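Local coordinates for putative capsular polysaccharide biosynthesis protein (Streptococcus pneumoniae serotype 4, PDB 6EWJ) that probably transfers an amino group to a sugar with the help of pyridoxal phosphate, as an essential aminotransferase of teichoic acid biosynthesis in the pneumococcus, at residues A[81-86]-A[100-105]. Residues are numbered along the deposited sequence; the frame is centred on the assembly and turned at random.
Sequences DEVIVP and VGATPV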
ATOM      1  N   ASP A  81      22.757   8.147  -5.655  1.00 30.13           N
ATOM      2  CA  ASP A  81      23.219   7.101  -4.730  1.00 29.16           C
ATOM      3  C   ASP A  81      23.169   5.711  -5.372  1.00 28.17           C
ATOM      4  O   ASP A  81      22.340   5.451  -6.239  1.00 28.04           O
ATOM      5  CB  ASP A  81      22.362   7.045  -3.467  1.00 28.35           C
ATOM      6  CG  ASP A  81      22.361   8.349  -2.684  1.00 28.78           C
ATOM      7  OD1 ASP A  81      23.415   8.976  -2.567  1.00 29.42           O
ATOM      8  OD2 ASP A  81      21.294   8.715  -2.179  1.00 27.87           O
ATOM      9  N   GLU A  82      24.071   4.830  -4.936  1.00 27.92           N
ATOM     10  CA  GLU A  82      24.112   3.425  -5.351  1.00 26.56           C
ATOM     11  C   GLU A  82      23.679   2.499  -4.210  1.00 24.90           C
ATOM     12  O   GLU A  82      23.919   2.776  -3.008  1.00 24.61           O
ATOM     13  CB  GLU A  82      25.506   3.051  -5.834  1.00 28.12           C
ATOM     14  CG  GLU A  82      25.858   3.742  -7.150  1.00 29.28           C
ATOM     15  CD  GLU A  82      27.279   3.531  -7.601  1.00 30.99           C
ATOM     16  OE1 GLU A  82      28.093   2.916  -6.852  1.00 31.55           O
ATOM     17  OE2 GLU A  82      27.583   3.976  -8.732  1.00 32.13           O
ATOM     18  N   VAL A  83      22.931   1.466  -4.576  1.00 23.24           N
ATOM     19  CA  VAL A  83      22.498   0.444  -3.623  1.00 22.35           C
ATOM     20  C   VAL A  83      22.872  -0.893  -4.165  1.00 21.88           C
ATOM     21  O   VAL A  83      22.485  -1.244  -5.272  1.00 21.80           O
ATOM     22  CB  VAL A  83      20.974   0.435  -3.359  1.00 21.12           C
ATOM     23  CG1 VAL A  83      20.609  -0.641  -2.338  1.00 20.32           C
ATOM     24  CG2 VAL A  83      20.526   1.790  -2.909  1.00 21.32           C
ATOM     25  N   ILE A  84      23.609  -1.652  -3.375  1.00 21.85           N
ATOM     26  CA  ILE A  84      24.079  -2.940  -3.814  1.00 21.78           C
ATOM     27  C   ILE A  84      23.072  -4.037  -3.464  1.00 20.91           C
ATOM     28  O   ILE A  84      22.596  -4.125  -2.326  1.00 21.01           O
ATOM     29  CB  ILE A  84      25.469  -3.256  -3.216  1.00 22.62           C
ATOM     30  CG1 ILE A  84      26.520  -2.421  -3.938  1.00 23.62           C
ATOM     31  CG2 ILE A  84      25.772  -4.726  -3.330  1.00 22.13           C
ATOM     32  CD1 ILE A  84      27.908  -2.436  -3.354  1.00 24.64           C
ATOM     33  N   VAL A  85      22.805  -4.896  -4.431  1.00 20.71           N
ATOM     34  CA  VAL A  85      21.942  -6.042  -4.261  1.00 20.11           C
ATOM     35  C   VAL A  85      22.579  -7.266  -4.935  1.00 20.64           C
ATOM     36  O   VAL A  85      23.316  -7.114  -5.898  1.00 20.48           O
ATOM     37  CB  VAL A  85      20.562  -5.863  -4.891  1.00 20.04           C
ATOM     38  CG1 VAL A  85      19.834  -4.750  -4.195  1.00 20.01           C
ATOM     39  CG2 VAL A  85      20.622  -5.558  -6.401  1.00 19.99           C
ATOM     40  N   PRO A  86      22.242  -8.479  -4.466  1.00 20.52           N
ATOM     41  CA  PRO A  86      22.684  -9.640  -5.225  1.00 20.87           C
ATOM     42  C   PRO A  86      22.027  -9.760  -6.575  1.00 21.25           C
ATOM     43  O   PRO A  86      20.885  -9.310  -6.752  1.00 20.41           O
ATOM     44  CB  PRO A  86      22.294 -10.818  -4.332  1.00 20.75           C
ATOM     45  CG  PRO A  86      21.991 -10.254  -2.965  1.00 20.34           C
ATOM     46  CD  PRO A  86      21.517  -8.855  -3.245  1.00 20.13           C
ATOM     47  N   VAL A 100      13.002   4.886  -5.469  1.00 20.48           N
ATOM     48  CA  VAL A 100      13.525   6.084  -4.823  1.00 21.14           C
ATOM     49  C   VAL A 100      14.484   6.854  -5.715  1.00 22.16           C
ATOM     50  O   VAL A 100      15.008   7.895  -5.337  1.00 22.97           O
ATOM     51  CB  VAL A 100      14.196   5.749  -3.456  1.00 20.99           C
ATOM     52  CG1 VAL A 100      13.219   5.060  -2.565  1.00 20.18           C
ATOM     53  CG2 VAL A 100      15.468   4.906  -3.639  1.00 21.56           C
ATOM     54  N   GLY A 101      14.744   6.321  -6.911  1.00 22.20           N
ATOM     55  CA  GLY A 101      15.568   6.975  -7.902  1.00 23.27           C
ATOM     56  C   GLY A 101      17.056   6.718  -7.790  1.00 23.30           C
ATOM     57  O   GLY A 101      17.817   7.387  -8.446  1.00 24.12           O
ATOM     58  N   ALA A 102      17.451   5.788  -6.926  1.00 22.82           N
ATOM     59  CA  ALA A 102      18.831   5.377  -6.785  1.00 23.44           C
ATOM     60  C   ALA A 102      19.213   4.387  -7.894  1.00 23.53           C
ATOM     61  O   ALA A 102      18.367   3.902  -8.636  1.00 23.19           O
ATOM     62  CB  ALA A 102      19.065   4.732  -5.424  1.00 22.45           C
ATOM     63  N   THR A 103      20.504   4.107  -7.983  1.00 24.62           N
ATOM     64  CA  THR A 103      21.063   3.227  -8.996  1.00 24.82           C
ATOM     65  C   THR A 103      21.353   1.859  -8.402  1.00 24.55           C
ATOM     66  O   THR A 103      22.179   1.739  -7.482  1.00 25.56           O
ATOM     67  CB  THR A 103      22.348   3.819  -9.581  1.00 26.07           C
ATOM     68  OG1 THR A 103      22.091   5.151 -10.021  1.00 27.06           O
ATOM     69  CG2 THR A 103      22.838   2.987 -10.795  1.00 26.21           C
ATOM     70  N   PRO A 104      20.657   0.809  -8.889  1.00 23.76           N
ATOM     71  CA  PRO A 104      21.046  -0.527  -8.396  1.00 23.10           C
ATOM     72  C   PRO A 104      22.429  -0.923  -8.899  1.00 24.21           C
ATOM     73  O   PRO A 104      22.780  -0.571 -10.024  1.00 24.00           O
ATOM     74  CB  PRO A 104      20.004  -1.452  -9.017  1.00 22.37           C
ATOM     75  CG  PRO A 104      18.889  -0.533  -9.494  1.00 22.31           C
ATOM     76  CD  PRO A 104      19.550   0.751  -9.854  1.00 22.92           C
ATOM     77  N   VAL A 105      23.212  -1.584  -8.043  1.00 23.75           N
ATOM     78  CA  VAL A 105      24.474  -2.177  -8.400  1.00 24.58           C
ATOM     79  C   VAL A 105      24.406  -3.656  -7.991  1.00 24.43           C
ATOM     80  O   VAL A 105      24.287  -3.974  -6.816  1.00 24.36           O
ATOM     81  CB  VAL A 105      25.651  -1.518  -7.651  1.00 25.22           C
ATOM     82  CG1 VAL A 105      26.947  -2.208  -7.997  1.00 26.07           C
ATOM     83  CG2 VAL A 105      25.754  -0.049  -7.981  1.00 25.72           C
TER
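V105 sets its CG2 methyl across the aliphatic part of E82, 3.8 Å from E82 CB, while its CB meets CG1 of the bridged neighbour I84 at 3.9 Å. With CG1 anti to the backbone N (chi1 177°), V105 turns CG2 back along the strand to E82 and keeps CG1 on the I84 side. The carboxylate of E82 runs on past this methyl to T126, whose OG1 is hydrogen-bonded to OE1. On the other face contact is lighter: V83 CG2 reaches back to CB of A102, in the loop just before the second strand, at 4.1 Å, and I97 of helix 92-99 touches both residues. Beneath these side chains the backbones pair in parallel, a ladder of four hydrogen bonds. It begins with T103 N to D81 O, nearly straight at 173°, and ends with V85 N to V105 O at 3.0 Å; between them V83 both gives its N-H to T103 O and accepts V105 N. P104, which has no N-H, falls where the ladder asks for none from its strand, and its CA instead approaches V83 O at 3.5 Å. The whole is a right-handed beta-alpha-beta crossover, carrying the chain through helix 92-99 to 103-107, the outermost strand on this side of the sheet within the chain. The chemistry thus divides the work: main-chain N-H and C=O groups set the parallel register, while side chains add apolar contact, mainly where V105 meets E82 and I84.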